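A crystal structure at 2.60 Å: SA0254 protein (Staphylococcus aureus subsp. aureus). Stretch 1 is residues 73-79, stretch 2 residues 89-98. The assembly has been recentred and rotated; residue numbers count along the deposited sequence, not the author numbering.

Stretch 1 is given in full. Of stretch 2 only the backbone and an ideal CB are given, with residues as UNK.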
# COMPACT_ATOMS: atom_id res chain seq x y z
N GLU B 73 -11.62 16.55 22.14
CA GLU B 73 -11.05 16.49 23.48
C GLU B 73 -9.55 16.20 23.48
O GLU B 73 -8.82 16.77 24.29
CB GLU B 73 -11.80 15.44 24.32
CG GLU B 73 -11.30 15.25 25.74
CD GLU B 73 -11.39 16.52 26.58
OE1 GLU B 73 -12.36 17.28 26.40
OE2 GLU B 73 -10.48 16.74 27.44
N ILE B 74 -9.08 15.35 22.58
CA ILE B 74 -7.66 15.03 22.51
C ILE B 74 -6.89 16.09 21.72
O ILE B 74 -5.85 16.55 22.14
CB ILE B 74 -7.46 13.64 21.87
CG1 ILE B 74 -8.00 12.58 22.84
CG2 ILE B 74 -5.98 13.40 21.52
CD1 ILE B 74 -8.08 11.21 22.24
N VAL B 75 -7.43 16.47 20.58
CA VAL B 75 -6.80 17.43 19.68
C VAL B 75 -6.88 18.87 20.22
O VAL B 75 -6.11 19.75 19.81
CB VAL B 75 -7.47 17.27 18.27
CG1 VAL B 75 -7.52 18.55 17.51
CG2 VAL B 75 -6.78 16.16 17.45
N LYS B 76 -7.85 19.10 21.13
CA LYS B 76 -8.00 20.34 21.91
C LYS B 76 -8.67 21.44 21.11
O LYS B 76 -9.63 22.06 21.59
CB LYS B 76 -6.68 20.88 22.45
CG LYS B 76 -6.00 20.03 23.50
CD LYS B 76 -4.71 20.65 23.97
CE LYS B 76 -4.04 19.79 25.00
NZ LYS B 76 -2.76 20.40 25.46
N TYR B 77 -8.15 21.70 19.91
CA TYR B 77 -8.67 22.75 19.04
C TYR B 77 -8.17 22.67 17.58
O TYR B 77 -7.02 22.41 17.32
CB TYR B 77 -8.36 24.13 19.59
CG TYR B 77 -8.89 25.26 18.73
CD1 TYR B 77 -10.15 25.80 18.94
CD2 TYR B 77 -8.14 25.77 17.69
CE1 TYR B 77 -10.62 26.83 18.15
CE2 TYR B 77 -8.61 26.79 16.89
CZ TYR B 77 -9.84 27.32 17.12
OH TYR B 77 -10.28 28.34 16.32
N LEU B 78 -9.09 22.94 16.66
CA LEU B 78 -8.85 22.88 15.23
C LEU B 78 -9.83 23.89 14.60
O LEU B 78 -10.96 24.01 15.07
CB LEU B 78 -9.16 21.47 14.74
CG LEU B 78 -8.17 20.62 13.98
CD1 LEU B 78 -6.81 20.68 14.62
CD2 LEU B 78 -8.69 19.19 13.93
N ASN B 79 -9.38 24.62 13.59
CA ASN B 79 -10.25 25.41 12.72
C ASN B 79 -9.81 25.18 11.26
O ASN B 79 -8.83 24.45 11.00
CB ASN B 79 -10.18 26.89 13.08
CG ASN B 79 -9.02 27.61 12.41
OD1 ASN B 79 -7.93 27.07 12.25
ND2 ASN B 79 -9.27 28.86 12.01
N UNK B 89 1.85 18.84 12.13
CA UNK B 89 2.84 19.74 12.73
C UNK B 89 2.18 20.55 13.82
O UNK B 89 2.75 20.72 14.89
CB UNK B 89 3.46 20.66 11.68
N UNK B 90 0.99 21.06 13.53
CA UNK B 90 0.22 21.78 14.54
C UNK B 90 0.02 20.89 15.76
O UNK B 90 0.31 21.29 16.90
CB UNK B 90 -1.13 22.23 13.98
N UNK B 91 -0.42 19.67 15.51
CA UNK B 91 -0.68 18.75 16.60
C UNK B 91 0.56 18.54 17.47
O UNK B 91 0.47 18.59 18.68
CB UNK B 91 -1.17 17.41 16.05
N UNK B 92 1.73 18.34 16.87
CA UNK B 92 2.96 18.14 17.66
C UNK B 92 3.62 19.43 18.14
O UNK B 92 4.02 19.52 19.28
CB UNK B 92 3.97 17.35 16.83
N UNK B 93 3.74 20.42 17.26
CA UNK B 93 4.42 21.66 17.62
C UNK B 93 3.60 22.53 18.56
O UNK B 93 4.13 23.02 19.53
CB UNK B 93 4.76 22.45 16.36
N UNK B 94 2.33 22.73 18.26
CA UNK B 94 1.50 23.64 19.05
C UNK B 94 0.77 22.92 20.16
O UNK B 94 0.93 23.25 21.32
CB UNK B 94 0.49 24.36 18.15
N UNK B 95 -0.04 21.93 19.80
CA UNK B 95 -0.82 21.19 20.79
C UNK B 95 0.04 20.20 21.57
O UNK B 95 -0.46 19.55 22.49
CB UNK B 95 -1.97 20.45 20.11
N UNK B 96 1.32 20.06 21.23
CA UNK B 96 2.20 19.13 21.93
C UNK B 96 1.58 17.73 22.13
O UNK B 96 1.77 17.10 23.16
CB UNK B 96 2.58 19.72 23.29
N UNK B 97 0.85 17.25 21.12
CA UNK B 97 0.19 15.94 21.22
C UNK B 97 1.20 14.86 20.95
O UNK B 97 1.94 14.94 19.98
CB UNK B 97 -0.99 15.83 20.25
N UNK B 98 1.24 13.85 21.81
CA UNK B 98 2.16 12.73 21.64
C UNK B 98 1.54 11.67 20.74
O UNK B 98 0.65 10.95 21.17
CB UNK B 98 2.53 12.13 23.00

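Position 89 lies on a helix, and its CB has nothing of stretch 1 within 5.5 Å. Many residues would suit, polar ones included. It is Asp89, which makes no contact with stretch 1.

Position 90 points its CB toward stretch 1, but across a wide gap: its CA is 9.2 Å from the CA of Leu78. Only a long side chain could cross. The carbonyl O of Tyr77 offers an acceptor, and the Leu78 side chain an apolar surface. A long donor such as lysine, arginine or tyrosine would serve, and an aromatic ring would also use the leucine. The residue is Tyr90, chi1 t. Its OH donates a short hydrogen bond to Tyr77 O, 2.6 Å away. The same OH lies at the edge of the Tyr77 ring, 3.5 Å from Tyr77 CD2. Lower on the ring, Tyr90 CE1 packs 3.6 Å from Leu78 CD1.

Position 91 is where the backbones come close, its CA 7.0 Å from the CA of Val75. CB points sideways, so the chain must bend in to reach the methyls of Val75 and Leu78. Leucine, isoleucine or methionine would suit. It is Leu91, rotamer m,t. Its CD2 sits 3.7 Å from Val75 CG2 and, more loosely, 4.5 Å from Leu78 CD1.

Positions 92 and 93 are out of reach of stretch 1, and polar residues are easily accepted. They are Glu92 and Ser93. Ser93 OG donates to Asp89 O at 2.8 Å, a bond back to the preceding turn.

Position 94 is also out of reach, and stretch 1 sets no demand; a polar residue would do. It is Asn94, in a stretch of wider pi-type turn where both its N and the next one bond to Tyr90 O.

Position 95 points toward stretch 1. Its ideal CB is 4.2 Å from Val75 O and 4.7 Å from Lys76 CD, beside the end of the first helix. A flexible, largely apolar chain fits; Val75 O already accepts a bond from Tyr77 N at 2.8 Å, so no donor is needed. The residue is Met95, which has the largest covered area in stretch 2. Its CG lies 3.4 Å from Val75 O, and its SD rests 3.8 Å from Lys76 CB.

Position 96 has positive phi, 47°, which favours glycine, asparagine or aspartate but admits others. It is Lys96, whose end leads away.

Position 97 points toward stretch 1, its ideal CB 5.3 Å from Ile74 O. Ile74 CG2 offers a methyl there, which suits an apolar chain such as leucine or methionine. Leu97 places CD1 3.7 Å from Ile74 CG2.

Position 98 is out of reach and leaves the choice open. It is Arg98.

Stretch 2 (89-98) DYLESNMKLR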
# COMPACT_ATOMS: atom_id res chain seq x y z
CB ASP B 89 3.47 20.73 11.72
CG ASP B 89 4.32 20.04 10.67
OD1 ASP B 89 4.68 18.84 10.84
OD2 ASP B 89 4.64 20.71 9.66
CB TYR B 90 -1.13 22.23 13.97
CG TYR B 90 -2.14 22.74 14.98
CD1 TYR B 90 -3.15 21.91 15.46
CD2 TYR B 90 -2.14 24.08 15.41
CE1 TYR B 90 -4.10 22.37 16.35
CE2 TYR B 90 -3.10 24.55 16.32
CZ TYR B 90 -4.07 23.68 16.78
OH TYR B 90 -5.05 24.10 17.67
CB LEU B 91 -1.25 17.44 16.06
CG LEU B 91 -2.62 17.40 15.37
CD1 LEU B 91 -3.00 16.05 14.78
CD2 LEU B 91 -3.70 17.90 16.27
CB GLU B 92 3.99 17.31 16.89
CG GLU B 92 3.57 15.88 16.67
CD GLU B 92 4.60 15.09 15.85
OE1 GLU B 92 5.61 15.70 15.43
OE2 GLU B 92 4.38 13.86 15.61
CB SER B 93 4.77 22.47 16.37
OG SER B 93 5.38 21.64 15.39
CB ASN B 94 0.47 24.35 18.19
CG ASN B 94 1.10 25.07 17.03
OD1 ASN B 94 1.91 24.50 16.29
ND2 ASN B 94 0.72 26.34 16.85
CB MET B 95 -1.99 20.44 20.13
CG MET B 95 -3.09 21.31 19.54
SD MET B 95 -3.80 22.59 20.60
CE MET B 95 -2.66 23.88 20.22
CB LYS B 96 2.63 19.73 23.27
CG LYS B 96 4.00 20.39 23.22
CD LYS B 96 4.03 21.62 22.31
CE LYS B 96 5.12 22.60 22.73
NZ LYS B 96 6.47 21.97 22.71
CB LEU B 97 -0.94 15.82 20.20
CG LEU B 97 -1.79 14.56 20.39
CD1 LEU B 97 -2.51 14.59 21.74
CD2 LEU B 97 -2.78 14.43 19.23
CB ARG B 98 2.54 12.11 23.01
CG ARG B 98 3.26 13.04 24.00
CD ARG B 98 4.16 14.05 23.28
NE ARG B 98 4.97 14.84 24.22
CZ ARG B 98 5.57 16.00 23.94
NH1 ARG B 98 5.47 16.56 22.73
NH2 ARG B 98 6.29 16.61 24.88
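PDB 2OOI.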